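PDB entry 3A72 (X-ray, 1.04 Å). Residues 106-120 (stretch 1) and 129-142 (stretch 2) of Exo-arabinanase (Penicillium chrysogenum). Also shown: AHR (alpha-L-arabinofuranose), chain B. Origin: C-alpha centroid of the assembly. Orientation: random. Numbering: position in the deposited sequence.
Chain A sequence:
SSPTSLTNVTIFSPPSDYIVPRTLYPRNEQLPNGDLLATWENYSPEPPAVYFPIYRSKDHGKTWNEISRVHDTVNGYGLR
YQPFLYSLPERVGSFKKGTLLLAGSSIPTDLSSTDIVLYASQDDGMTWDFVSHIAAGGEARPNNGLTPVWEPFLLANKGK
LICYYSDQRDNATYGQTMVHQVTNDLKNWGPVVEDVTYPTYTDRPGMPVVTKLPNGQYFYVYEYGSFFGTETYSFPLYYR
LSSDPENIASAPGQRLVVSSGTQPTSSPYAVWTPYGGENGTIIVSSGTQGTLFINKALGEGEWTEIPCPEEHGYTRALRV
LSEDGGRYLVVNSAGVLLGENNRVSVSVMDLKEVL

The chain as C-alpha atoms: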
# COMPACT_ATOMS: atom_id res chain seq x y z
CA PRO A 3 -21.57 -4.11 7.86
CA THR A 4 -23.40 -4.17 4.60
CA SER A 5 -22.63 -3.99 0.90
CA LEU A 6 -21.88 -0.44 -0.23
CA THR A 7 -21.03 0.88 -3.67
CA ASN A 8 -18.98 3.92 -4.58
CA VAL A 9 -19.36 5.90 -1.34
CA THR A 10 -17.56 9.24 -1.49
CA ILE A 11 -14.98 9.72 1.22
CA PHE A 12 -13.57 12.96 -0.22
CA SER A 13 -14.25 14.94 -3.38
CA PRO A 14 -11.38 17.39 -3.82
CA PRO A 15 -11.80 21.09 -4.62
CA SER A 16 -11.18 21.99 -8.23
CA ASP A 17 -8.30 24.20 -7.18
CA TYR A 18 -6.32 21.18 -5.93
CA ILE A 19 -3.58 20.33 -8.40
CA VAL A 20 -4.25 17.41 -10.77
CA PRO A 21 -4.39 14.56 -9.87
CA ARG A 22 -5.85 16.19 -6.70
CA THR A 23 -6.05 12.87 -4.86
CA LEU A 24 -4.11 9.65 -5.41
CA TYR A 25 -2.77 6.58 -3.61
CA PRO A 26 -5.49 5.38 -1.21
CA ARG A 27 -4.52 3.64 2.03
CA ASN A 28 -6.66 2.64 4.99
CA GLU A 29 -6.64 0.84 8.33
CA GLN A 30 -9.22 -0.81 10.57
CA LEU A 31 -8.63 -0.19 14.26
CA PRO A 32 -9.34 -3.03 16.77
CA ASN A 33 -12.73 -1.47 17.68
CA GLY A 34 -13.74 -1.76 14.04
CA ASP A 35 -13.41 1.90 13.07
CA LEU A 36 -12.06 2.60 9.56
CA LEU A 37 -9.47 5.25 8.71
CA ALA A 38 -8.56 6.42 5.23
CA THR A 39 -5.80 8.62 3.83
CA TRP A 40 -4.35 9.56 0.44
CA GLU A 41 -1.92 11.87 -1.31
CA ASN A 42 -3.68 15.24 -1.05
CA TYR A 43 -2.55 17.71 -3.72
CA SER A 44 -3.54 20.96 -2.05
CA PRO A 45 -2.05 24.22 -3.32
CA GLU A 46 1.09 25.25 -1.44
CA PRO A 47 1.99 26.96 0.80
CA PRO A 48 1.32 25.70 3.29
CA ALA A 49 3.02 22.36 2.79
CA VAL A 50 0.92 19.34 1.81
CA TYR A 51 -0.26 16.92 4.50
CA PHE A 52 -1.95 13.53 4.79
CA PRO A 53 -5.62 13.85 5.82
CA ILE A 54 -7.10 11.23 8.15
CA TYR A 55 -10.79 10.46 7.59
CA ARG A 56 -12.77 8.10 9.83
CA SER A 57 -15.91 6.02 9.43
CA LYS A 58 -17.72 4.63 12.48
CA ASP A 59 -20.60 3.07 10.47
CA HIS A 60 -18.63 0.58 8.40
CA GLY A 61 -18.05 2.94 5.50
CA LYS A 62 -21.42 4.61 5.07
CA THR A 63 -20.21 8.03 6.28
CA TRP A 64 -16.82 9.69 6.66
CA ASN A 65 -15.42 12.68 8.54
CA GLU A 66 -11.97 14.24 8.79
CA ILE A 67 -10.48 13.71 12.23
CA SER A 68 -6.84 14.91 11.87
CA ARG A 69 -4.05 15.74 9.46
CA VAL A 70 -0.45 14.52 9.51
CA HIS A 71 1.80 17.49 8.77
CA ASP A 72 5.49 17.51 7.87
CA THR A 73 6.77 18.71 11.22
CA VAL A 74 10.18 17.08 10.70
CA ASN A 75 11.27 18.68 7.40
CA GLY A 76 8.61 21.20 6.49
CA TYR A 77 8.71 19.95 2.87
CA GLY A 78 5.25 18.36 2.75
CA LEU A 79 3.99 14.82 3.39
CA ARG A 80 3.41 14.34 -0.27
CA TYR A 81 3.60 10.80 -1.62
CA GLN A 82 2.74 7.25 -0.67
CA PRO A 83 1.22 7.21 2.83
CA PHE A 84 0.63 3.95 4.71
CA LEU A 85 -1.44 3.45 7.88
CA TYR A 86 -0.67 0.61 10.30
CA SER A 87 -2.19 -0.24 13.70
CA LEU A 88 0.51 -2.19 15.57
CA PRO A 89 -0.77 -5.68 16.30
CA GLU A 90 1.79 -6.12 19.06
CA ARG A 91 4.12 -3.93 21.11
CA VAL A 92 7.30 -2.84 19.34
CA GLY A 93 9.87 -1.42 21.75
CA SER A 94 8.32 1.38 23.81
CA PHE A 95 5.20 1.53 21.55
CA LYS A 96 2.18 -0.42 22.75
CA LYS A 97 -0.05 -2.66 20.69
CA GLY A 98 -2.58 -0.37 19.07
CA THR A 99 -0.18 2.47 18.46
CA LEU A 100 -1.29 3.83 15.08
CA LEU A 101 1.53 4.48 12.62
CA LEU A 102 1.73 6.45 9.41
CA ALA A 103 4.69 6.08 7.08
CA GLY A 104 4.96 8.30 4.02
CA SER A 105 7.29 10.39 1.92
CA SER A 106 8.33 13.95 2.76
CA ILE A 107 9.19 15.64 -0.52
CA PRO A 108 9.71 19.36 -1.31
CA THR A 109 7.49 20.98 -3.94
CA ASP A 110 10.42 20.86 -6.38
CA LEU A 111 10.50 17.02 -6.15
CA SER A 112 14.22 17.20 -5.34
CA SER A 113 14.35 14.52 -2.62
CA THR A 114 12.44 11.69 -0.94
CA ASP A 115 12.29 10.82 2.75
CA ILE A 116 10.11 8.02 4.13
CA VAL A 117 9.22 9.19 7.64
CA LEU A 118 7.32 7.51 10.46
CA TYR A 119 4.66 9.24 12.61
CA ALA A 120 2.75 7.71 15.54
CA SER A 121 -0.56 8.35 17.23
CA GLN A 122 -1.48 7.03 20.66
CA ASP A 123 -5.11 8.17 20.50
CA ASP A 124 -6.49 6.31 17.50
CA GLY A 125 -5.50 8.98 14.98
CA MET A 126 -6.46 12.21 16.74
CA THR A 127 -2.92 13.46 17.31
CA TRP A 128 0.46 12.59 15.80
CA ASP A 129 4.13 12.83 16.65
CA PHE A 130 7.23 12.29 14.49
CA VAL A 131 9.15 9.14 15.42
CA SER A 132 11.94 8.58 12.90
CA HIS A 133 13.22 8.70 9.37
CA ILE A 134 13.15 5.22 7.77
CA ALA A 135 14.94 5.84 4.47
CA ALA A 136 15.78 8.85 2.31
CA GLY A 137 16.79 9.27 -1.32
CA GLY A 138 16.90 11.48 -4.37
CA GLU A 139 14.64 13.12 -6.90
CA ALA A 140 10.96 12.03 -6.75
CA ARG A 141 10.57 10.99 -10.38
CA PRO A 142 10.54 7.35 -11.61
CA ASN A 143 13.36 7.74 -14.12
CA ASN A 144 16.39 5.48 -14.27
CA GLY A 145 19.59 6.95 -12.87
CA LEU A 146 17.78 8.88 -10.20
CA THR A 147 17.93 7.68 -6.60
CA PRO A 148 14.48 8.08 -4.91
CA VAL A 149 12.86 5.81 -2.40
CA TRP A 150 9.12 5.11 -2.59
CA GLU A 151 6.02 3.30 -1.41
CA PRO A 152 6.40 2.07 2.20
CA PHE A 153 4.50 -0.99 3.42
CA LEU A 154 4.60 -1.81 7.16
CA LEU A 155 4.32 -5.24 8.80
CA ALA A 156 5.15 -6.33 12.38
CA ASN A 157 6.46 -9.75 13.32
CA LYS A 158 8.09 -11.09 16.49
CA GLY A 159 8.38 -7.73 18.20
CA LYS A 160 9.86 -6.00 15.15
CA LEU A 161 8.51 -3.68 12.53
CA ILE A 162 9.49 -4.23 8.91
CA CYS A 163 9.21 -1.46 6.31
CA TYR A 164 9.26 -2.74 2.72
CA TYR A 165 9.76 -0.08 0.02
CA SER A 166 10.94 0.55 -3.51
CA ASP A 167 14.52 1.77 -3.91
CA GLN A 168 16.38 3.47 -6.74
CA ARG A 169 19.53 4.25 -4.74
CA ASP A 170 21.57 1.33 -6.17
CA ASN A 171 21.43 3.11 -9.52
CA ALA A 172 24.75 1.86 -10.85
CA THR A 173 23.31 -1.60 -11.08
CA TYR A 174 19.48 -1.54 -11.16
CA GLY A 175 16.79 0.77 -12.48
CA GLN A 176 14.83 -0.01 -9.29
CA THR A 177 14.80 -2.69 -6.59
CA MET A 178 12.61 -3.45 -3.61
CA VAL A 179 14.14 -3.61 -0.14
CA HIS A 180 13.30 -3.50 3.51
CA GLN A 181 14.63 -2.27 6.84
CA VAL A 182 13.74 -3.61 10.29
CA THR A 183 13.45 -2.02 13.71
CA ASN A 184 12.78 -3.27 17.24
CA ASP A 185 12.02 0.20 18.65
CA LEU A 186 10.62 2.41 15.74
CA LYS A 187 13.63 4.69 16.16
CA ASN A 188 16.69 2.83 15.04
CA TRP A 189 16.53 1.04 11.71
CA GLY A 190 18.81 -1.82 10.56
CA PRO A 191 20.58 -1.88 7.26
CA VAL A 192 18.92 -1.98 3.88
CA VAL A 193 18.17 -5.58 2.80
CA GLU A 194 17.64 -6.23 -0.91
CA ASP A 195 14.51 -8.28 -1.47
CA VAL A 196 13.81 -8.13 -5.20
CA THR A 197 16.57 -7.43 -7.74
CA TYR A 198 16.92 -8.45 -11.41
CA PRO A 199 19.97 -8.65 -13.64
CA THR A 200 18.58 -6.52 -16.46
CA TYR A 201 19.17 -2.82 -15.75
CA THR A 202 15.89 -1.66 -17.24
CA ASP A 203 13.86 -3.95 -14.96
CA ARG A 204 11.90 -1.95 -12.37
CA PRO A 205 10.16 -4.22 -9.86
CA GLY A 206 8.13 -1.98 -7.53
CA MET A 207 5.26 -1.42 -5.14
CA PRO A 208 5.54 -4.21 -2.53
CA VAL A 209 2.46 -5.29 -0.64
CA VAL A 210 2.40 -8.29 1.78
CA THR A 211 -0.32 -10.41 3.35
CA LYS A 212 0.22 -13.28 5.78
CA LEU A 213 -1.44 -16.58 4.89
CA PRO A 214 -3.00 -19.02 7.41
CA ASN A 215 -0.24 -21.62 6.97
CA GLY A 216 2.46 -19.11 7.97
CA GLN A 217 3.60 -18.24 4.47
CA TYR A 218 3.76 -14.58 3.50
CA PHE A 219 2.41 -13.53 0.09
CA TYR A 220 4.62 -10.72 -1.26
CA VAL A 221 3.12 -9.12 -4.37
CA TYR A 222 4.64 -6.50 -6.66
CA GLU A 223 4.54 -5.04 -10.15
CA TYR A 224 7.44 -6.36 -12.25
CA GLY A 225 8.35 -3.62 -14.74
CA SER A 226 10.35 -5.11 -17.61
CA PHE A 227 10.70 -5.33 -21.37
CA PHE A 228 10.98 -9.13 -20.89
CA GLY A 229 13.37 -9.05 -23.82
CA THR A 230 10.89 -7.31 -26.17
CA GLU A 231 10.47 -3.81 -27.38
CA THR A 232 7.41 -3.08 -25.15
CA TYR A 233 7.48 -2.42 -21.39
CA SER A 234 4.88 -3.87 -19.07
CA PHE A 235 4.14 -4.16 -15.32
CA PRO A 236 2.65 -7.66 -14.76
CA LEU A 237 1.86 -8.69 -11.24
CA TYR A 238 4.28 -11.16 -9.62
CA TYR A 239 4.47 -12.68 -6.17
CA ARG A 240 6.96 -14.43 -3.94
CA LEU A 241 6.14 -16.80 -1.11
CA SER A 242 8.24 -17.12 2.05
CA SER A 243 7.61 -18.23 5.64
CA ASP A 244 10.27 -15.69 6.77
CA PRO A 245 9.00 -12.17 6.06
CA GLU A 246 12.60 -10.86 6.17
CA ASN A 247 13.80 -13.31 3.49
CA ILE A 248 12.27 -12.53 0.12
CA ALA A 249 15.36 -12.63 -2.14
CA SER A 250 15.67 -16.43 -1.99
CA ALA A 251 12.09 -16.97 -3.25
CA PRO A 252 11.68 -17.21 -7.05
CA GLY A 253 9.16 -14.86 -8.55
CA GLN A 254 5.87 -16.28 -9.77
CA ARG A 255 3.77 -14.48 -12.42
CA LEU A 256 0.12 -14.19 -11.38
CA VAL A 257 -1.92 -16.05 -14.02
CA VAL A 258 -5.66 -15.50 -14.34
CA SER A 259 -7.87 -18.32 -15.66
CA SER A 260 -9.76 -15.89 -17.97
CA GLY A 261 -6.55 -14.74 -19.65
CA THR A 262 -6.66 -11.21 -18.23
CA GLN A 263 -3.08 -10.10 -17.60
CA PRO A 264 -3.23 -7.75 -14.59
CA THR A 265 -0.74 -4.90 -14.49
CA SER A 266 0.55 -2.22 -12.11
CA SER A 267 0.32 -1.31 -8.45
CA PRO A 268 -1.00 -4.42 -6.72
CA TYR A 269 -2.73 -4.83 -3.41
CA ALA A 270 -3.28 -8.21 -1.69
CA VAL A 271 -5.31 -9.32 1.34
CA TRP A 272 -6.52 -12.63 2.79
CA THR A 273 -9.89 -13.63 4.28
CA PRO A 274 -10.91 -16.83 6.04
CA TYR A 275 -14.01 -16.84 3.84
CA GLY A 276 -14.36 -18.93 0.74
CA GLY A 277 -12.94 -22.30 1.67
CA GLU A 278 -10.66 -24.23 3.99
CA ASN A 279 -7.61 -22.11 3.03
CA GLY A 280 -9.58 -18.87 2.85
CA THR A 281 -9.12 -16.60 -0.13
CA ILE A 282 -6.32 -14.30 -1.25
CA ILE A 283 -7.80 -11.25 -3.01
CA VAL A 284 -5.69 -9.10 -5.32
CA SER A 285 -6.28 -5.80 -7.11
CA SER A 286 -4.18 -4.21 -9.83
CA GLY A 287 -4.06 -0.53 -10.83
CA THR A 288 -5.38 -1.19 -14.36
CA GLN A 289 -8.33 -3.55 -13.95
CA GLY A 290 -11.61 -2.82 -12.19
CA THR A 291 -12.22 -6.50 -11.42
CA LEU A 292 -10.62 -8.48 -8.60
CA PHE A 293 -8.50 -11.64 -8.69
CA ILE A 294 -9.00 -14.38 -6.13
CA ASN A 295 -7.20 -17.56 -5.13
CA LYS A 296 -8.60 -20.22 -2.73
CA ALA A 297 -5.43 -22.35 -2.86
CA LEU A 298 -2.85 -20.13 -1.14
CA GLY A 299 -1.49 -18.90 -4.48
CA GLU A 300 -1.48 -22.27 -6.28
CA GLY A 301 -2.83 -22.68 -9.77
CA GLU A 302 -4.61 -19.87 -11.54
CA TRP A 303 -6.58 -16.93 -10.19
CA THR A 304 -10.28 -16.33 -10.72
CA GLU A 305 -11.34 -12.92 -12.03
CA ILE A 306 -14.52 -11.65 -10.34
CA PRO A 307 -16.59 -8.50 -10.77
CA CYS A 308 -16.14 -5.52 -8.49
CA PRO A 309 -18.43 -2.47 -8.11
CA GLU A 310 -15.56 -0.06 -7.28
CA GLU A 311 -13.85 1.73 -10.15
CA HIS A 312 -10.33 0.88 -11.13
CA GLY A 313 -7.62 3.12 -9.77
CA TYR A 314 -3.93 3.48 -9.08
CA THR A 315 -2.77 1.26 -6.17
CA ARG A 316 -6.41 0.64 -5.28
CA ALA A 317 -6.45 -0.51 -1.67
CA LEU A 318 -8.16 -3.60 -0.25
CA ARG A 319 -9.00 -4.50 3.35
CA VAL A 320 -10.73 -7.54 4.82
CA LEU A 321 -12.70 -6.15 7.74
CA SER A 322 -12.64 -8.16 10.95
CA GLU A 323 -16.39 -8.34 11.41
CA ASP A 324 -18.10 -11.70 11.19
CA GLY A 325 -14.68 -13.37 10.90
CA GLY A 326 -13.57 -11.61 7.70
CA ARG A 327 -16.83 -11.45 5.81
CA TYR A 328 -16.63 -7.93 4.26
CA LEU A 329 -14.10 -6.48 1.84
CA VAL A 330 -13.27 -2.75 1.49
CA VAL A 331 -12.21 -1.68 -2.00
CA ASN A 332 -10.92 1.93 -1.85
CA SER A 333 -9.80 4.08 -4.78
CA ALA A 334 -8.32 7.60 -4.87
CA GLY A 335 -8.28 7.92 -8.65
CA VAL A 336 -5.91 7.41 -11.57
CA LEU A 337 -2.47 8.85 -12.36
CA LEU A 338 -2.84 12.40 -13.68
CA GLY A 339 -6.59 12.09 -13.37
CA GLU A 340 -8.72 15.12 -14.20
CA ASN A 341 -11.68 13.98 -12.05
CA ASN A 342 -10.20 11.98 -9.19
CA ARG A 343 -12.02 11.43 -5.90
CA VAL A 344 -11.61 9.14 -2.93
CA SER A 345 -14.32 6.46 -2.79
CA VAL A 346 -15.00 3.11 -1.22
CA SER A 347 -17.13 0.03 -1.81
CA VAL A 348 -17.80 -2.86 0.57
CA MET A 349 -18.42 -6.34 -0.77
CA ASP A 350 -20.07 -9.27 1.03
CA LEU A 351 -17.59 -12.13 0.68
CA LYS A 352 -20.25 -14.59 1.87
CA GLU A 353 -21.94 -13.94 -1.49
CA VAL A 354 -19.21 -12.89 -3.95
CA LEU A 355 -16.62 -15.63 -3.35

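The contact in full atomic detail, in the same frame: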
# COMPACT_ATOMS: atom_id res chain seq x y z
N SER A 106 8.12 12.52 2.67
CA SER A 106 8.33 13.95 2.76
C SER A 106 9.19 14.38 1.60
O SER A 106 10.30 13.87 1.42
CB SER A 106 9.06 14.22 4.09
OG SER A 106 9.57 15.56 4.13
N ILE A 107 8.64 15.31 0.80
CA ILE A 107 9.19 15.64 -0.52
C ILE A 107 8.96 17.14 -0.69
O ILE A 107 7.80 17.58 -0.57
CB ILE A 107 8.49 14.87 -1.65
CG1 ILE A 107 8.65 13.36 -1.48
CG2 ILE A 107 8.97 15.34 -3.03
CD1 ILE A 107 7.77 12.58 -2.41
N PRO A 108 9.96 17.94 -1.02
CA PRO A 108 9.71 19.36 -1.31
C PRO A 108 8.89 19.51 -2.59
O PRO A 108 8.84 18.62 -3.43
CB PRO A 108 11.12 19.93 -1.53
CG PRO A 108 12.08 18.97 -0.94
CD PRO A 108 11.39 17.64 -1.19
N THR A 109 8.28 20.70 -2.76
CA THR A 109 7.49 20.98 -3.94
C THR A 109 8.27 20.74 -5.23
O THR A 109 7.71 20.29 -6.24
CB THR A 109 6.97 22.42 -3.89
OG1 THR A 109 6.22 22.64 -2.70
CG2 THR A 109 6.15 22.74 -5.14
N ASP A 110 9.57 21.04 -5.20
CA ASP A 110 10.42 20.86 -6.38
C ASP A 110 10.78 19.41 -6.68
O ASP A 110 11.51 19.18 -7.66
CB ASP A 110 11.67 21.76 -6.29
CG ASP A 110 12.65 21.35 -5.20
OD1 ASP A 110 12.49 20.29 -4.57
OD2 ASP A 110 13.59 22.15 -4.96
N LEU A 111 10.30 18.45 -5.90
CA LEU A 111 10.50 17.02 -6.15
C LEU A 111 11.97 16.64 -6.03
O LEU A 111 12.40 15.60 -6.56
CB LEU A 111 9.91 16.54 -7.47
CG LEU A 111 8.43 16.84 -7.65
CD1 LEU A 111 7.95 16.22 -8.98
CD2 LEU A 111 7.55 16.36 -6.51
N SER A 112 12.78 17.41 -5.31
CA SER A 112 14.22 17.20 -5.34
C SER A 112 14.71 16.06 -4.46
O SER A 112 15.86 15.63 -4.64
CB SER A 112 14.94 18.49 -4.93
OG SER A 112 14.55 18.92 -3.62
N SER A 113 13.92 15.56 -3.55
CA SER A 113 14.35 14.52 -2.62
C SER A 113 13.14 13.74 -2.14
O SER A 113 12.02 14.20 -2.26
CB SER A 113 15.11 15.11 -1.45
OG SER A 113 14.33 16.06 -0.73
N THR A 114 13.43 12.58 -1.55
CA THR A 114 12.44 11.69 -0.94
C THR A 114 12.89 11.30 0.45
O THR A 114 14.08 11.12 0.69
CB THR A 114 12.22 10.45 -1.84
OG1 THR A 114 13.50 9.93 -2.26
CG2 THR A 114 11.40 10.78 -3.06
N ASP A 115 11.96 11.15 1.38
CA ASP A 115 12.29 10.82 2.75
C ASP A 115 11.09 10.12 3.37
O ASP A 115 10.08 10.78 3.71
CB ASP A 115 12.66 12.07 3.52
CG ASP A 115 13.08 11.88 4.91
OD1 ASP A 115 13.20 10.78 5.44
OD2 ASP A 115 13.37 12.95 5.59
N ILE A 116 11.17 8.81 3.50
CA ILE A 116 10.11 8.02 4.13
C ILE A 116 10.26 8.20 5.62
O ILE A 116 11.28 7.76 6.21
CB ILE A 116 10.15 6.55 3.71
CG1 ILE A 116 9.96 6.40 2.22
CG2 ILE A 116 9.12 5.77 4.51
CD1 ILE A 116 10.25 5.00 1.71
N VAL A 117 9.27 8.85 6.22
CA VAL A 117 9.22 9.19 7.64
C VAL A 117 8.09 8.41 8.31
O VAL A 117 7.13 7.98 7.66
CB VAL A 117 9.08 10.69 7.83
CG1 VAL A 117 10.34 11.42 7.35
CG2 VAL A 117 7.81 11.26 7.22
N LEU A 118 8.23 8.25 9.61
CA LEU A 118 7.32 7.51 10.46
C LEU A 118 6.75 8.43 11.55
O LEU A 118 7.53 9.01 12.32
CB LEU A 118 8.01 6.28 11.10
CG LEU A 118 7.09 5.34 11.85
CD1 LEU A 118 6.17 4.61 10.92
CD2 LEU A 118 7.93 4.38 12.69
N TYR A 119 5.43 8.53 11.61
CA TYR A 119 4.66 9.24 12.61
C TYR A 119 3.83 8.23 13.40
O TYR A 119 3.43 7.18 12.92
CB TYR A 119 3.71 10.27 11.93
CG TYR A 119 4.45 11.55 11.61
CD1 TYR A 119 4.30 12.67 12.40
CD2 TYR A 119 5.33 11.65 10.54
CE1 TYR A 119 4.97 13.84 12.14
CE2 TYR A 119 6.05 12.80 10.27
CZ TYR A 119 5.87 13.90 11.07
OH TYR A 119 6.64 15.02 10.79
N ALA A 120 3.54 8.57 14.67
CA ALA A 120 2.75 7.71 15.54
C ALA A 120 1.67 8.51 16.24
O ALA A 120 1.85 9.69 16.63
CB ALA A 120 3.61 7.05 16.58
N ASP A 129 2.78 12.38 16.36
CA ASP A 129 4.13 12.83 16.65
C ASP A 129 5.11 12.12 15.71
O ASP A 129 4.99 10.94 15.42
CB ASP A 129 4.55 12.51 18.07
CG ASP A 129 3.86 13.45 19.02
OD1 ASP A 129 4.30 14.63 19.14
OD2 ASP A 129 2.86 13.00 19.61
N PHE A 130 6.12 12.87 15.28
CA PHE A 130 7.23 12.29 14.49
C PHE A 130 7.99 11.28 15.35
O PHE A 130 8.30 11.59 16.50
CB PHE A 130 8.15 13.41 14.01
CG PHE A 130 9.44 12.91 13.37
CD1 PHE A 130 9.44 12.38 12.13
CD2 PHE A 130 10.63 12.98 14.06
CE1 PHE A 130 10.59 11.89 11.58
CE2 PHE A 130 11.79 12.50 13.51
CZ PHE A 130 11.79 11.95 12.25
N VAL A 131 8.34 10.15 14.76
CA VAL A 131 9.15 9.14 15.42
C VAL A 131 10.52 9.01 14.81
O VAL A 131 11.53 9.11 15.55
CB VAL A 131 8.43 7.75 15.44
CG1 VAL A 131 9.29 6.77 16.19
CG2 VAL A 131 7.05 7.84 16.07
N SER A 132 10.63 8.77 13.49
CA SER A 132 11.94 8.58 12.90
C SER A 132 11.85 8.73 11.37
O SER A 132 10.79 8.62 10.77
CB SER A 132 12.51 7.24 13.27
OG SER A 132 11.69 6.26 12.74
N HIS A 133 13.04 8.94 10.79
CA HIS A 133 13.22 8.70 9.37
C HIS A 133 13.48 7.21 9.17
O HIS A 133 14.25 6.61 9.92
CB HIS A 133 14.46 9.40 8.86
CG HIS A 133 14.40 10.88 8.98
ND1 HIS A 133 14.80 11.73 10.03
CD2 HIS A 133 13.91 11.68 8.05
CE1 HIS A 133 14.53 13.00 9.67
NE2 HIS A 133 13.98 13.00 8.46
N ILE A 134 12.85 6.62 8.16
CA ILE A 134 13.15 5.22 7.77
C ILE A 134 14.25 5.20 6.73
O ILE A 134 15.27 4.53 6.90
CB ILE A 134 11.84 4.53 7.28
CG1 ILE A 134 10.70 4.69 8.29
CG2 ILE A 134 12.15 3.08 6.97
CD1 ILE A 134 9.44 3.92 8.01
N ALA A 135 14.04 5.93 5.62
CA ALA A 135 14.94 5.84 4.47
C ALA A 135 14.74 7.07 3.62
O ALA A 135 13.61 7.46 3.38
CB ALA A 135 14.61 4.60 3.63
N ALA A 136 15.83 7.64 3.11
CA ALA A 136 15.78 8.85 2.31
C ALA A 136 16.56 8.64 1.02
O ALA A 136 17.49 7.83 0.96
CB ALA A 136 16.26 10.06 3.05
N GLY A 137 16.17 9.36 -0.02
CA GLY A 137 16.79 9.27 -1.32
C GLY A 137 16.63 10.54 -2.12
O GLY A 137 16.33 11.64 -1.61
N GLY A 138 16.83 10.39 -3.41
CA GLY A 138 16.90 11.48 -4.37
C GLY A 138 15.58 11.85 -5.00
O GLY A 138 14.50 11.74 -4.40
N GLU A 139 15.70 12.41 -6.20
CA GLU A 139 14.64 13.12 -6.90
C GLU A 139 13.41 12.22 -7.10
O GLU A 139 13.53 11.08 -7.56
CB GLU A 139 15.19 13.56 -8.24
CG GLU A 139 14.19 14.19 -9.21
CD GLU A 139 14.75 14.43 -10.57
OE1 GLU A 139 16.02 14.58 -10.65
OE2 GLU A 139 14.03 14.47 -11.57
N ALA A 140 12.23 12.77 -6.77
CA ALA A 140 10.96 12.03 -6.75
C ALA A 140 10.34 11.91 -8.13
O ALA A 140 9.18 12.28 -8.34
CB ALA A 140 10.03 12.71 -5.78
N ARG A 141 11.12 11.36 -9.06
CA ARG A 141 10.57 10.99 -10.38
C ARG A 141 11.08 9.57 -10.72
O ARG A 141 12.23 9.25 -10.46
CB ARG A 141 11.00 11.95 -11.50
CG ARG A 141 10.42 13.33 -11.33
CD ARG A 141 10.75 14.19 -12.55
NE ARG A 141 10.20 15.56 -12.46
CZ ARG A 141 10.78 16.60 -11.91
NH1 ARG A 141 11.99 16.51 -11.40
NH2 ARG A 141 10.13 17.77 -11.88
N PRO A 142 10.22 8.76 -11.33
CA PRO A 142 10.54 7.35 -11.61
C PRO A 142 11.31 7.19 -12.90
O PRO A 142 10.87 6.51 -13.81
CB PRO A 142 9.20 6.66 -11.62
CG PRO A 142 8.32 7.73 -12.25
CD PRO A 142 8.79 9.04 -11.56
O5 AHR B . 5.89 7.06 -9.34
C5 AHR B . 6.76 6.18 -8.57
C4 AHR B . 6.88 4.87 -9.30
O4 AHR B . 5.61 4.21 -9.24
C3 AHR B . 7.88 3.92 -8.67
O3 AHR B . 9.19 4.15 -9.22
C2 AHR B . 7.30 2.54 -9.05
O2 AHR B . 7.55 1.53 -8.07
C1 AHR B . 5.81 2.80 -9.28
O1 AHR B . 5.43 2.40 -10.62
O HOH W 1 12.97 19.03 -10.00
O HOH W 2 1.83 10.52 19.35

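Strands 114-120 and 129-137 pair antiparallel, and two beta bulges in the second strand shift their register. At D129 the ladder is regular: A120 N donates to D129 O and D129 N to A120 O, both 2.9 Å. The carboxylate suits this exposed position, where a water donates to both D129 OD2 and A120 O.

F130 pairs with Y119 at a non-hydrogen-bonded site. F130 CA sits 3.8 Å from the centroid of the Y119 ring, over its face, while the F130 ring turns its edge to that face, the planes meeting at 68°. F130 CE1 also reaches V117 CB, at 4.2 Å.

V131 makes the first bulge. L118 O accepts strongly from V131 N (2.8 Å) and weakly from S132 N (3.3 Å), so one carbonyl serves two successive amides; L118 N closes the pair on S132 O (2.8 Å). The branched V131 side chain packs its CG2 3.6 Å from A120 CB.

H133 pairs with V117, its side chain on the same face as that of D115. The second bulge follows at I134: I116 O takes I134 N at 2.8 Å and A135 N weakly at 3.4 Å, while I116 N donates to A135 O (2.8 Å). The long I134 side chain brings CD1 within 4.0 Å of I116 CG2 and 4.1 Å of L118 CB, a buried apolar cluster.

A136, small and exposed, faces D115. G137 N donates to T114 O (2.8 Å) and T114 N to G137 O (3.0 Å); a CB here would lie tight against T114 OG1, which itself donates to G138 O (3.0 Å).

Beyond the strand, A140 N donates to L111 O (2.8 Å), and the compact A140 CB nestles 3.6 Å from T114 CG2. R141 NH1 forms a salt bridge with E139 OE2 (2.9 Å), while its guanidinium face covers L111 CD1.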